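Long-range contacts in phosphotriesterase family protein (PDB 3PNZ), which probably hydrolyses phosphorylated sugar lactones, as a zinc-dependent lactonase of the phosphotriesterase family with an amidohydrolase fold: residues 294-299 / 312-317; 266-271 / 320-325; 37-42 / 273-278. All blocks are in the same frame, centred on the assembly; numbering follows the deposited sequence.

Contacts 1 and 2 share helix 310-325, the last helix of the chain: its 312-317 part packs on helix 289-305 in contact 1, and its 320-325 part crosses the last barrel strand in contact 2. Both are buried, and backbone bonds of the shared helix join them directly. Contact 1 is wholly apolar; contact 2, nearer the centre of the chain, adds one straight hydrogen bond from a side-chain amide to an apolar patch. Contact 3, about 24 Å from contact 2 between centres, is partly buried and ties two loops with salt bridges and hydrogen bonds. Its 273-278 loop follows closely on segment 266-271 of contact 2, so the chain passes from the barrel wall, through zinc ligand Asp272, into that loop.

Contact 1 (294-299 / 312-317)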
ATOM      1  N   LYS A 294      19.699  -3.429  -5.335  1.00 21.75           N
ATOM      2  CA  LYS A 294      20.687  -2.620  -4.630  1.00 22.05           C
ATOM      3  C   LYS A 294      20.461  -2.501  -3.118  1.00 23.27           C
ATOM      4  O   LYS A 294      21.415  -2.577  -2.332  1.00 21.82           O
ATOM      5  CB  LYS A 294      20.746  -1.224  -5.262  1.00 24.79           C
ATOM      6  CG  LYS A 294      21.129  -1.238  -6.741  1.00 26.34           C
ATOM      7  CD  LYS A 294      21.143   0.173  -7.320  1.00 28.68           C
ATOM      8  CE  LYS A 294      21.499   0.171  -8.802  1.00 32.79           C
ATOM      9  NZ  LYS A 294      21.350   1.529  -9.414  1.00 35.70           N
ATOM     10  N   TRP A 295      19.214  -2.305  -2.697  1.00 19.85           N
ATOM     11  CA  TRP A 295      18.962  -2.121  -1.268  1.00 20.99           C
ATOM     12  C   TRP A 295      19.193  -3.396  -0.469  1.00 19.56           C
ATOM     13  O   TRP A 295      19.796  -3.372   0.603  1.00 20.46           O
ATOM     14  CB  TRP A 295      17.554  -1.580  -1.013  1.00 18.19           C
ATOM     15  CG  TRP A 295      17.305  -1.179   0.421  1.00 18.94           C
ATOM     16  CD1 TRP A 295      17.563   0.046   0.987  1.00 20.86           C
ATOM     17  CD2 TRP A 295      16.732  -1.988   1.461  1.00 18.06           C
ATOM     18  NE1 TRP A 295      17.192   0.041   2.313  1.00 20.30           N
ATOM     19  CE2 TRP A 295      16.677  -1.191   2.628  1.00 20.17           C
ATOM     20  CE3 TRP A 295      16.254  -3.303   1.521  1.00 17.47           C
ATOM     21  CZ2 TRP A 295      16.173  -1.668   3.835  1.00 18.74           C
ATOM     22  CZ3 TRP A 295      15.751  -3.776   2.730  1.00 19.69           C
ATOM     23  CH2 TRP A 295      15.709  -2.959   3.867  1.00 20.05           C
ATOM     24  N   VAL A 296      18.712  -4.514  -0.997  1.00 20.82           N
ATOM     25  CA  VAL A 296      18.838  -5.789  -0.297  1.00 21.32           C
ATOM     26  C   VAL A 296      20.300  -6.140   0.031  1.00 19.72           C
ATOM     27  O   VAL A 296      20.625  -6.413   1.182  1.00 20.62           O
ATOM     28  CB  VAL A 296      18.111  -6.923  -1.063  1.00 23.37           C
ATOM     29  CG1 VAL A 296      18.582  -8.290  -0.579  1.00 24.45           C
ATOM     30  CG2 VAL A 296      16.606  -6.776  -0.893  1.00 22.56           C
ATOM     31  N   PRO A 297      21.191  -6.120  -0.972  1.00 22.47           N
ATOM     32  CA  PRO A 297      22.589  -6.437  -0.659  1.00 25.59           C
ATOM     33  C   PRO A 297      23.196  -5.475   0.360  1.00 22.80           C
ATOM     34  O   PRO A 297      23.975  -5.893   1.212  1.00 22.22           O
ATOM     35  CB  PRO A 297      23.292  -6.312  -2.016  1.00 25.36           C
ATOM     36  CG  PRO A 297      22.222  -6.539  -3.021  1.00 30.41           C
ATOM     37  CD  PRO A 297      20.968  -5.958  -2.419  1.00 23.43           C
ATOM     38  N   ARG A 298      22.840  -4.198   0.286  1.00 20.76           N
ATOM     39  CA  ARG A 298      23.373  -3.249   1.259  1.00 21.62           C
ATOM     40  C   ARG A 298      22.825  -3.523   2.648  1.00 21.33           C
ATOM     41  O   ARG A 298      23.572  -3.526   3.630  1.00 22.08           O
ATOM     42  CB  ARG A 298      23.076  -1.807   0.862  1.00 20.85           C
ATOM     43  CG  ARG A 298      23.621  -0.832   1.897  1.00 24.80           C
ATOM     44  CD  ARG A 298      22.728   0.348   2.078  1.00 26.97           C
ATOM     45  NE  ARG A 298      22.919   0.963   3.388  1.00 24.20           N
ATOM     46  CZ  ARG A 298      23.069   2.266   3.580  1.00 19.82           C
ATOM     47  NH1 ARG A 298      23.220   2.742   4.813  1.00 19.57           N
ATOM     48  NH2 ARG A 298      23.077   3.085   2.536  1.00 21.24           N
ATOM     49  N   PHE A 299      21.517  -3.755   2.741  1.00 20.18           N
ATOM     50  CA  PHE A 299      20.920  -4.041   4.037  1.00 20.82           C
ATOM     51  C   PHE A 299      21.529  -5.284   4.676  1.00 24.13           C
ATOM     52  O   PHE A 299      21.847  -5.293   5.866  1.00 22.33           O
ATOM     53  CB  PHE A 299      19.402  -4.207   3.956  1.00 19.79           C
ATOM     54  CG  PHE A 299      18.793  -4.586   5.270  1.00 21.69           C
ATOM     55  CD1 PHE A 299      18.503  -3.613   6.215  1.00 20.11           C
ATOM     56  CD2 PHE A 299      18.579  -5.918   5.596  1.00 22.65           C
ATOM     57  CE1 PHE A 299      17.969  -3.962   7.450  1.00 21.63           C
ATOM     58  CE2 PHE A 299      18.051  -6.266   6.827  1.00 25.35           C
ATOM     59  CZ  PHE A 299      17.748  -5.289   7.751  1.00 21.16           C
ATOM     60  N   LYS A 312      18.339 -13.516   7.038  1.00 22.52           N
ATOM     61  CA  LYS A 312      17.097 -13.941   7.676  1.00 24.64           C
ATOM     62  C   LYS A 312      16.091 -12.791   7.710  1.00 23.37           C
ATOM     63  O   LYS A 312      14.898 -12.986   7.465  1.00 21.02           O
ATOM     64  CB  LYS A 312      17.355 -14.421   9.104  1.00 25.47           C
ATOM     65  CG  LYS A 312      16.105 -14.916   9.818  1.00 31.87           C
ATOM     66  CD  LYS A 312      16.394 -15.298  11.262  1.00 34.68           C
ATOM     67  CE  LYS A 312      15.153 -15.874  11.936  1.00 41.26           C
ATOM     68  NZ  LYS A 312      15.397 -16.257  13.362  1.00 48.82           N
ATOM     69  N   LEU A 313      16.580 -11.595   8.019  1.00 23.57           N
ATOM     70  CA  LEU A 313      15.714 -10.420   8.094  1.00 20.00           C
ATOM     71  C   LEU A 313      15.118 -10.089   6.729  1.00 21.75           C
ATOM     72  O   LEU A 313      13.941  -9.763   6.629  1.00 21.21           O
ATOM     73  CB  LEU A 313      16.484  -9.219   8.656  1.00 20.53           C
ATOM     74  CG  LEU A 313      16.820  -9.374  10.138  1.00 19.62           C
ATOM     75  CD1 LEU A 313      17.737  -8.248  10.595  1.00 23.62           C
ATOM     76  CD2 LEU A 313      15.551  -9.425  10.988  1.00 22.71           C
ATOM     77  N   VAL A 314      15.930 -10.165   5.679  1.00 20.24           N
ATOM     78  CA  VAL A 314      15.422  -9.924   4.334  1.00 21.29           C
ATOM     79  C   VAL A 314      14.331 -10.931   3.978  1.00 20.64           C
ATOM     80  O   VAL A 314      13.314 -10.580   3.379  1.00 19.79           O
ATOM     81  CB  VAL A 314      16.546  -9.937   3.280  1.00 23.13           C
ATOM     82  CG1 VAL A 314      15.959 -10.087   1.876  1.00 23.48           C
ATOM     83  CG2 VAL A 314      17.387  -8.657   3.402  1.00 21.60           C
ATOM     84  N   LYS A 315      14.530 -12.188   4.365  1.00 20.95           N
ATOM     85  CA  LYS A 315      13.505 -13.193   4.120  1.00 23.38           C
ATOM     86  C   LYS A 315      12.204 -12.843   4.849  1.00 19.16           C
ATOM     87  O   LYS A 315      11.119 -13.010   4.297  1.00 20.17           O
ATOM     88  CB  LYS A 315      13.995 -14.582   4.530  1.00 23.71           C
ATOM     89  CG  LYS A 315      13.045 -15.697   4.131  1.00 30.82           C
ATOM     90  CD  LYS A 315      13.388 -16.994   4.844  1.00 36.53           C
ATOM     91  CE  LYS A 315      12.202 -17.955   4.814  1.00 42.40           C
ATOM     92  NZ  LYS A 315      11.690 -18.136   3.427  1.00 41.94           N
ATOM     93  N   LYS A 316      12.313 -12.349   6.079  1.00 18.84           N
ATOM     94  CA  LYS A 316      11.127 -11.909   6.804  1.00 20.15           C
ATOM     95  C   LYS A 316      10.469 -10.697   6.150  1.00 19.40           C
ATOM     96  O   LYS A 316       9.264 -10.717   5.907  1.00 17.50           O
ATOM     97  CB  LYS A 316      11.440 -11.639   8.278  1.00 19.68           C
ATOM     98  CG  LYS A 316      11.829 -12.911   9.016  1.00 25.25           C
ATOM     99  CD  LYS A 316      11.866 -12.737  10.506  1.00 27.09           C
ATOM    100  CE  LYS A 316      11.798 -14.108  11.191  1.00 26.88           C
ATOM    101  NZ  LYS A 316      11.713 -13.959  12.655  1.00 30.26           N
ATOM    102  N   PHE A 317      11.245  -9.655   5.841  1.00 18.71           N
ATOM    103  CA  PHE A 317      10.638  -8.424   5.334  1.00 19.67           C
ATOM    104  C   PHE A 317       9.910  -8.625   4.002  1.00 18.89           C
ATOM    105  O   PHE A 317       8.871  -8.006   3.764  1.00 17.22           O
ATOM    106  CB  PHE A 317      11.667  -7.287   5.172  1.00 15.26           C
ATOM    107  CG  PHE A 317      12.422  -6.955   6.430  1.00 17.52           C
ATOM    108  CD1 PHE A 317      11.968  -7.383   7.670  1.00 19.09           C
ATOM    109  CD2 PHE A 317      13.595  -6.218   6.367  1.00 20.06           C
ATOM    110  CE1 PHE A 317      12.670  -7.081   8.822  1.00 20.08           C
ATOM    111  CE2 PHE A 317      14.298  -5.904   7.522  1.00 18.03           C
ATOM    112  CZ  PHE A 317      13.840  -6.338   8.744  1.00 18.47           C
TER
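Phe299 and Val314 lose the most surface where helices 289-305 and 310-325 pack, their short segments running at 140° with axes 10.5 Å apart. The Phe299 side chain leaves its helix with CG anti to the backbone N (chi1 176°), which sends the ring across to the neighbouring helix. There it runs antiparallel alongside Val314, and Phe299 CD2 rests 3.7 Å from Val314 CG2. The far end of the ring reaches Phe317: Phe299 CZ lies 3.5 Å from Phe317 CE2, at the edge of the Phe317 ring, with the two planes inclined at 59°. In the plane of the Phe299 ring, Leu313 CB touches the rim at Phe299 CE2, 3.8 Å away. Val314 CG1 meets Val296 CG1 at 4.0 Å; in both valines this methyl is the one anti to the backbone N. Phe299 CB lies over one face of the Trp295 indole, toward its rim, and the Trp295 side chain also touches Phe318 of helix 310-325. The lysines Lys312, Lys315 and Lys316 lie on the other side of their helix, with Lys316 NZ in salt bridges to Glu264 and Asp265. With only aliphatic and aromatic carbons meeting across the interface, the two helices are held by dispersion and by exclusion of water, the Phe299 ring lying among Leu313, Val314 and Phe317.

Contact 2 (266-271 / 320-325)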
ATOM      1  N   GLN A 266       7.082  -7.858  12.089  1.00 15.37           N
ATOM      2  CA  GLN A 266       6.055  -6.879  11.741  1.00 15.17           C
ATOM      3  C   GLN A 266       6.502  -5.885  10.673  1.00 18.18           C
ATOM      4  O   GLN A 266       5.718  -5.027  10.256  1.00 17.77           O
ATOM      5  CB  GLN A 266       5.580  -6.130  12.991  1.00 16.50           C
ATOM      6  CG  GLN A 266       4.705  -6.993  13.892  1.00 19.75           C
ATOM      7  CD  GLN A 266       4.613  -6.461  15.310  1.00 18.85           C
ATOM      8  OE1 GLN A 266       5.054  -7.116  16.255  1.00 19.74           O
ATOM      9  NE2 GLN A 266       4.035  -5.271  15.467  1.00 18.19           N
ATOM     10  N   ILE A 267       7.750  -6.009  10.231  1.00 15.95           N
ATOM     11  CA  ILE A 267       8.324  -5.054   9.272  1.00 15.77           C
ATOM     12  C   ILE A 267       8.039  -5.414   7.806  1.00 17.26           C
ATOM     13  O   ILE A 267       8.261  -6.548   7.368  1.00 17.96           O
ATOM     14  CB  ILE A 267       9.833  -4.884   9.510  1.00 15.50           C
ATOM     15  CG1 ILE A 267      10.056  -4.303  10.911  1.00 20.54           C
ATOM     16  CG2 ILE A 267      10.458  -3.993   8.418  1.00 16.60           C
ATOM     17  CD1 ILE A 267      11.468  -4.387  11.394  1.00 25.08           C
ATOM     18  N   LEU A 268       7.520  -4.443   7.057  1.00 16.77           N
ATOM     19  CA  LEU A 268       7.321  -4.591   5.616  1.00 16.23           C
ATOM     20  C   LEU A 268       8.129  -3.514   4.917  1.00 17.35           C
ATOM     21  O   LEU A 268       8.400  -2.467   5.505  1.00 16.59           O
ATOM     22  CB  LEU A 268       5.849  -4.416   5.252  1.00 16.04           C
ATOM     23  CG  LEU A 268       4.845  -5.366   5.904  1.00 14.71           C
ATOM     24  CD1 LEU A 268       3.420  -4.931   5.568  1.00 16.79           C
ATOM     25  CD2 LEU A 268       5.129  -6.796   5.452  1.00 15.36           C
ATOM     26  N   VAL A 269       8.504  -3.765   3.664  1.00 19.00           N
ATOM     27  CA  VAL A 269       9.380  -2.856   2.922  1.00 18.59           C
ATOM     28  C   VAL A 269       8.901  -2.663   1.487  1.00 20.25           C
ATOM     29  O   VAL A 269       8.464  -3.608   0.824  1.00 21.55           O
ATOM     30  CB  VAL A 269      10.850  -3.369   2.899  1.00 20.11           C
ATOM     31  CG1 VAL A 269      11.736  -2.444   2.060  1.00 19.74           C
ATOM     32  CG2 VAL A 269      11.398  -3.499   4.323  1.00 18.37           C
ATOM     33  N   SER A 270       8.960  -1.425   1.009  1.00 17.46           N
ATOM     34  CA  SER A 270       8.620  -1.132  -0.377  1.00 17.16           C
ATOM     35  C   SER A 270       9.173   0.242  -0.759  1.00 19.59           C
ATOM     36  O   SER A 270       9.866   0.874   0.040  1.00 17.74           O
ATOM     37  CB  SER A 270       7.105  -1.189  -0.579  1.00 17.71           C
ATOM     38  OG  SER A 270       6.785  -1.861  -1.791  1.00 20.00           O
ATOM     39  N   GLY A 271       8.865   0.696  -1.970  1.00 19.75           N
ATOM     40  CA  GLY A 271       9.410   1.943  -2.482  1.00 19.86           C
ATOM     41  C   GLY A 271       8.375   3.001  -2.793  1.00 21.89           C
ATOM     42  O   GLY A 271       8.723   4.139  -3.133  1.00 22.14           O
ATOM     43  N   ASP A 320       8.251 -13.779   4.531  1.00 18.81           N
ATOM     44  CA  ASP A 320       7.453 -14.271   5.656  1.00 20.20           C
ATOM     45  C   ASP A 320       6.414 -13.257   6.136  1.00 20.99           C
ATOM     46  O   ASP A 320       5.253 -13.599   6.324  1.00 17.94           O
ATOM     47  CB  ASP A 320       8.345 -14.688   6.827  1.00 21.04           C
ATOM     48  CG  ASP A 320       9.305 -15.809   6.463  1.00 28.34           C
ATOM     49  OD1 ASP A 320       9.067 -16.498   5.455  1.00 31.02           O
ATOM     50  OD2 ASP A 320      10.303 -15.994   7.188  1.00 35.24           O
ATOM     51  N   ASN A 321       6.834 -12.005   6.313  1.00 19.14           N
ATOM     52  CA  ASN A 321       5.937 -10.982   6.851  1.00 17.25           C
ATOM     53  C   ASN A 321       4.768 -10.636   5.914  1.00 16.28           C
ATOM     54  O   ASN A 321       3.619 -10.581   6.355  1.00 18.00           O
ATOM     55  CB  ASN A 321       6.725  -9.728   7.303  1.00 16.13           C
ATOM     56  CG  ASN A 321       7.714 -10.033   8.430  1.00 19.89           C
ATOM     57  OD1 ASN A 321       7.747 -11.150   8.965  1.00 18.34           O
ATOM     58  ND2 ASN A 321       8.507  -9.037   8.816  1.00 17.38           N
ATOM     59  N   PRO A 322       5.047 -10.399   4.622  1.00 16.60           N
ATOM     60  CA  PRO A 322       3.919 -10.186   3.702  1.00 17.30           C
ATOM     61  C   PRO A 322       2.977 -11.393   3.631  1.00 18.26           C
ATOM     62  O   PRO A 322       1.774 -11.218   3.482  1.00 18.48           O
ATOM     63  CB  PRO A 322       4.599  -9.971   2.342  1.00 18.59           C
ATOM     64  CG  PRO A 322       5.970  -9.464   2.679  1.00 18.52           C
ATOM     65  CD  PRO A 322       6.350 -10.130   3.982  1.00 18.21           C
ATOM     66  N   ALA A 323       3.515 -12.603   3.733  1.00 18.91           N
ATOM     67  CA  ALA A 323       2.650 -13.789   3.710  1.00 18.55           C
ATOM     68  C   ALA A 323       1.719 -13.828   4.921  1.00 21.46           C
ATOM     69  O   ALA A 323       0.594 -14.316   4.827  1.00 23.38           O
ATOM     70  CB  ALA A 323       3.485 -15.057   3.629  1.00 19.34           C
ATOM     71  N   ARG A 324       2.178 -13.320   6.058  1.00 16.22           N
ATOM     72  CA  ARG A 324       1.336 -13.237   7.242  1.00 18.16           C
ATOM     73  C   ARG A 324       0.344 -12.072   7.149  1.00 20.65           C
ATOM     74  O   ARG A 324      -0.834 -12.210   7.488  1.00 20.53           O
ATOM     75  CB  ARG A 324       2.188 -13.120   8.513  1.00 19.72           C
ATOM     76  CG  ARG A 324       1.362 -13.129   9.804  1.00 23.01           C
ATOM     77  CD  ARG A 324       2.205 -13.354  11.065  1.00 24.12           C
ATOM     78  NE  ARG A 324       3.060 -12.215  11.409  1.00 25.87           N
ATOM     79  CZ  ARG A 324       2.732 -11.256  12.274  1.00 25.34           C
ATOM     80  NH1 ARG A 324       1.556 -11.277  12.894  1.00 25.84           N
ATOM     81  NH2 ARG A 324       3.581 -10.261  12.517  1.00 21.98           N
ATOM     82  N   CYS A 325       0.820 -10.933   6.656  1.00 16.32           N
ATOM     83  CA  CYS A 325       0.010  -9.718   6.634  1.00 18.83           C
ATOM     84  C   CYS A 325      -1.139  -9.777   5.627  1.00 17.42           C
ATOM     85  O   CYS A 325      -2.271  -9.423   5.948  1.00 17.72           O
ATOM     86  CB  CYS A 325       0.896  -8.493   6.368  1.00 17.82           C
ATOM     87  SG  CYS A 325      -0.020  -6.922   6.270  1.00 20.16           S
TER
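Helix 320-325 crosses strand 267-269 almost at a right angle, with a signed angle of -104° and 8.1 Å between the two short axes. Asn321 makes the polar link. Its CG is anti to the carbonyl carbon (chi1 -62°), and a chi2 near zero turns ND2 toward the strand, where Asn321 ND2 donates to Ile267 O at 2.9 Å. The bond is nearly straight, 175° at the hydrogen; it lies in the amide plane of Asn321 and falls on a lone pair of the Ile267 carbonyl. Asn321 ND2 also donates to Glu264 O, so one amide nitrogen bonds two backbone carbonyls. Next to this bond, Leu268 brings its two methyls to different turns of the helix: Leu268 CD2 sits 3.8 Å from both Asn321 CB and Pro322 CD, whereas Leu268 CD1 meets Cys325 SG at 4.0 Å. Arg324 bends at chi3 and presents the edge of its guanidinium to Gln266 CG, 3.7 Å from Arg324 NH2. That NH2 donates to Asp265 O, while the Gln266 amide, nearly perpendicular to the guanidinium, donates to Ala229 O and Ala233 O. A buried amide thus has both bonds of its nitrogen directed at backbone carbonyls, which ties the C-terminal helix to the backbone leading into and along the last barrel strand, while Leu268 adds apolar contacts.

Contact 3 (37-42 / 273-278); sequences ADDLLL and TARKTY. With PO4 (phosphate ion), chain L.
Asp39 holds the 273-278 loop with both carboxylate oxygens. OD1 takes the backbone N of Thr277 and OD2 the Thr277 hydroxyl, each through its syn lone pair, with Asp39 OD2 2.7 Å from Thr277 OG1. Arg275 NH1 reaches Asp39 OD2 at 3.0 Å in a salt bridge, from above the carboxylate plane but within its own guanidinium plane. The backbone joins in as Lys276 N donates to Asp39 O at 2.9 Å. Lys276, extended as far as CE and bent at chi4 (78°), crosses to the 38-40 turn, where its ammonium is gripped three times: Lys276 NZ lies 2.7 Å from Leu41 O and 2.9 Å from Asp38 O, and pairs with Asp38 OD2 in a salt bridge. Surrounded by these oxygens, the amine is probably kept charged. Around this shell, Leu40 runs alongside Arg275 and sets CD2 over the centre of one guanidinium face, 3.9 Å above it, while Leu42 CD2 packs on the Arg275 backbone. A water bridges Leu40 O and Ala274 O. At the edge of the guanidinium, Arg275 NE donates to phosphate O1 at 3.0 Å, with the Tyr278 hydroxyl donating to O3 of the same ion; Lys242, Lys244 and Tyr245 complete this site. The phosphate is probably from the crystallisation liquor, yet its pocket is consistent with recognition of a phosphorylated lactone. The contact joins the loop directly after zinc ligand Asp272 to the one beyond helix 30-33, as befits the active-site rim of an amidohydrolase-fold TIM barrel.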
ATOM      1  N   ALA A  37       0.268  18.136 -12.711  1.00 31.23           N
ATOM      2  CA  ALA A  37       1.420  17.512 -12.060  1.00 30.95           C
ATOM      3  C   ALA A  37       1.771  16.198 -12.764  1.00 29.69           C
ATOM      4  O   ALA A  37       1.550  15.099 -12.231  1.00 25.83           O
ATOM      5  CB  ALA A  37       1.142  17.285 -10.580  1.00 26.38           C
ATOM      6  N   ASP A  38       2.328  16.316 -13.963  1.00 28.70           N
ATOM      7  CA  ASP A  38       2.543  15.164 -14.837  1.00 28.26           C
ATOM      8  C   ASP A  38       3.415  14.057 -14.243  1.00 26.94           C
ATOM      9  O   ASP A  38       3.247  12.888 -14.575  1.00 26.71           O
ATOM     10  CB  ASP A  38       3.140  15.608 -16.172  1.00 30.47           C
ATOM     11  CG  ASP A  38       3.114  14.505 -17.210  1.00 33.43           C
ATOM     12  OD1 ASP A  38       2.009  14.204 -17.718  1.00 39.00           O
ATOM     13  OD2 ASP A  38       4.188  13.938 -17.521  1.00 34.39           O
ATOM     14  N   ASP A  39       4.365  14.425 -13.388  1.00 24.79           N
ATOM     15  CA  ASP A  39       5.279  13.434 -12.823  1.00 24.02           C
ATOM     16  C   ASP A  39       4.547  12.416 -11.942  1.00 22.23           C
ATOM     17  O   ASP A  39       5.047  11.316 -11.718  1.00 22.46           O
ATOM     18  CB  ASP A  39       6.395  14.118 -12.022  1.00 25.19           C
ATOM     19  CG  ASP A  39       7.548  13.181 -11.703  1.00 23.15           C
ATOM     20  OD1 ASP A  39       7.854  12.284 -12.524  1.00 22.58           O
ATOM     21  OD2 ASP A  39       8.170  13.356 -10.630  1.00 24.00           O
ATOM     22  N   LEU A  40       3.364  12.779 -11.459  1.00 23.34           N
ATOM     23  CA  LEU A  40       2.588  11.886 -10.593  1.00 22.42           C
ATOM     24  C   LEU A  40       1.567  11.067 -11.372  1.00 23.79           C
ATOM     25  O   LEU A  40       0.710  10.412 -10.784  1.00 25.55           O
ATOM     26  CB  LEU A  40       1.889  12.683  -9.497  1.00 22.92           C
ATOM     27  CG  LEU A  40       2.823  13.157  -8.376  1.00 24.23           C
ATOM     28  CD1 LEU A  40       2.173  14.285  -7.592  1.00 29.68           C
ATOM     29  CD2 LEU A  40       3.191  11.984  -7.456  1.00 22.71           C
ATOM     30  N   LEU A  41       1.662  11.106 -12.695  1.00 22.97           N
ATOM     31  CA  LEU A  41       0.809  10.272 -13.529  1.00 22.71           C
ATOM     32  C   LEU A  41       1.623   9.132 -14.135  1.00 25.02           C
ATOM     33  O   LEU A  41       2.493   9.353 -14.980  1.00 25.76           O
ATOM     34  CB  LEU A  41       0.151  11.103 -14.631  1.00 23.58           C
ATOM     35  CG  LEU A  41      -0.445  12.450 -14.222  1.00 25.37           C
ATOM     36  CD1 LEU A  41      -1.067  13.142 -15.440  1.00 25.52           C
ATOM     37  CD2 LEU A  41      -1.461  12.309 -13.103  1.00 23.27           C
ATOM     38  N   LEU A  42       1.360   7.905 -13.690  1.00 23.47           N
ATOM     39  CA  LEU A  42       1.996   6.744 -14.288  1.00 21.69           C
ATOM     40  C   LEU A  42       1.077   6.263 -15.404  1.00 27.87           C
ATOM     41  O   LEU A  42       0.256   5.372 -15.207  1.00 26.59           O
ATOM     42  CB  LEU A  42       2.214   5.643 -13.248  1.00 23.52           C
ATOM     43  CG  LEU A  42       3.196   6.006 -12.128  1.00 24.14           C
ATOM     44  CD1 LEU A  42       3.312   4.882 -11.094  1.00 22.64           C
ATOM     45  CD2 LEU A  42       4.559   6.332 -12.718  1.00 23.90           C
ATOM     46  N   THR A 273       6.549   3.648  -5.310  1.00 23.12           N
ATOM     47  CA  THR A 273       7.072   4.210  -6.555  1.00 22.39           C
ATOM     48  C   THR A 273       5.956   4.889  -7.342  1.00 25.66           C
ATOM     49  O   THR A 273       5.272   4.263  -8.149  1.00 26.45           O
ATOM     50  CB  THR A 273       7.746   3.103  -7.386  1.00 23.47           C
ATOM     51  OG1 THR A 273       8.534   2.279  -6.516  1.00 24.57           O
ATOM     52  CG2 THR A 273       8.647   3.687  -8.453  1.00 24.63           C
ATOM     53  N   ALA A 274       5.769   6.178  -7.099  1.00 20.56           N
ATOM     54  CA  ALA A 274       4.560   6.850  -7.554  1.00 21.87           C
ATOM     55  C   ALA A 274       4.802   7.904  -8.624  1.00 22.72           C
ATOM     56  O   ALA A 274       3.872   8.598  -9.021  1.00 24.55           O
ATOM     57  CB  ALA A 274       3.833   7.471  -6.367  1.00 24.16           C
ATOM     58  N   ARG A 275       6.044   8.024  -9.080  1.00 22.82           N
ATOM     59  CA  ARG A 275       6.423   9.092 -10.008  1.00 20.81           C
ATOM     60  C   ARG A 275       7.132   8.572 -11.250  1.00 21.44           C
ATOM     61  O   ARG A 275       7.862   7.584 -11.189  1.00 21.28           O
ATOM     62  CB  ARG A 275       7.353  10.091  -9.305  1.00 22.35           C
ATOM     63  CG  ARG A 275       6.664  10.980  -8.297  1.00 21.02           C
ATOM     64  CD  ARG A 275       7.679  11.888  -7.602  1.00 21.98           C
ATOM     65  NE  ARG A 275       7.042  12.785  -6.651  1.00 23.84           N
ATOM     66  CZ  ARG A 275       6.603  13.997  -6.964  1.00 25.88           C
ATOM     67  NH1 ARG A 275       6.725  14.440  -8.209  1.00 25.88           N
ATOM     68  NH2 ARG A 275       6.030  14.756  -6.042  1.00 27.26           N
ATOM     69  N   LYS A 276       6.946   9.269 -12.372  1.00 21.95           N
ATOM     70  CA  LYS A 276       7.703   8.967 -13.579  1.00 24.83           C
ATOM     71  C   LYS A 276       9.198   8.998 -13.275  1.00 23.02           C
ATOM     72  O   LYS A 276       9.954   8.130 -13.720  1.00 23.13           O
ATOM     73  CB  LYS A 276       7.383   9.972 -14.692  1.00 23.43           C
ATOM     74  CG  LYS A 276       6.021   9.780 -15.369  1.00 26.69           C
ATOM     75  CD  LYS A 276       5.927  10.655 -16.626  1.00 28.79           C
ATOM     76  CE  LYS A 276       4.657  10.390 -17.435  1.00 27.56           C
ATOM     77  NZ  LYS A 276       3.452  11.032 -16.840  1.00 25.51           N
ATOM     78  N   THR A 277       9.616   9.996 -12.496  1.00 22.79           N
ATOM     79  CA  THR A 277      11.029  10.164 -12.166  1.00 23.63           C
ATOM     80  C   THR A 277      11.546   9.086 -11.216  1.00 23.61           C
ATOM     81  O   THR A 277      12.745   9.017 -10.953  1.00 24.55           O
ATOM     82  CB  THR A 277      11.310  11.547 -11.549  1.00 22.99           C
ATOM     83  OG1 THR A 277      10.405  11.779 -10.463  1.00 22.82           O
ATOM     84  CG2 THR A 277      11.134  12.651 -12.600  1.00 22.98           C
ATOM     85  N   TYR A 278      10.644   8.244 -10.712  1.00 20.11           N
ATOM     86  CA  TYR A 278      11.041   7.135  -9.855  1.00 22.45           C
ATOM     87  C   TYR A 278      11.166   5.832 -10.647  1.00 21.83           C
ATOM     88  O   TYR A 278      11.898   4.922 -10.254  1.00 23.00           O
ATOM     89  CB  TYR A 278      10.023   6.924  -8.747  1.00 20.27           C
ATOM     90  CG  TYR A 278      10.003   7.962  -7.645  1.00 22.72           C
ATOM     91  CD1 TYR A 278      10.974   8.958  -7.562  1.00 25.88           C
ATOM     92  CD2 TYR A 278       8.999   7.944  -6.684  1.00 23.74           C
ATOM     93  CE1 TYR A 278      10.942   9.906  -6.541  1.00 24.13           C
ATOM     94  CE2 TYR A 278       8.959   8.884  -5.661  1.00 23.31           C
ATOM     95  CZ  TYR A 278       9.934   9.861  -5.595  1.00 24.40           C
ATOM     96  OH  TYR A 278       9.898  10.792  -4.577  1.00 24.33           O
TER
HETATM   97  P   PO4 L 336       6.678  11.175  -3.032  1.00 29.19           P
HETATM   98  O1  PO4 L 336       7.036  12.473  -3.706  1.00 28.97           O
HETATM   99  O2  PO4 L 336       5.633  10.471  -3.870  1.00 31.08           O
HETATM  100  O3  PO4 L 336       7.896  10.286  -2.949  1.00 26.74           O
HETATM  101  O4  PO4 L 336       6.116  11.428  -1.648  1.00 29.84           O
HETATM  102  O   HOH W   1       1.298   8.872  -8.668  1.00 26.23           O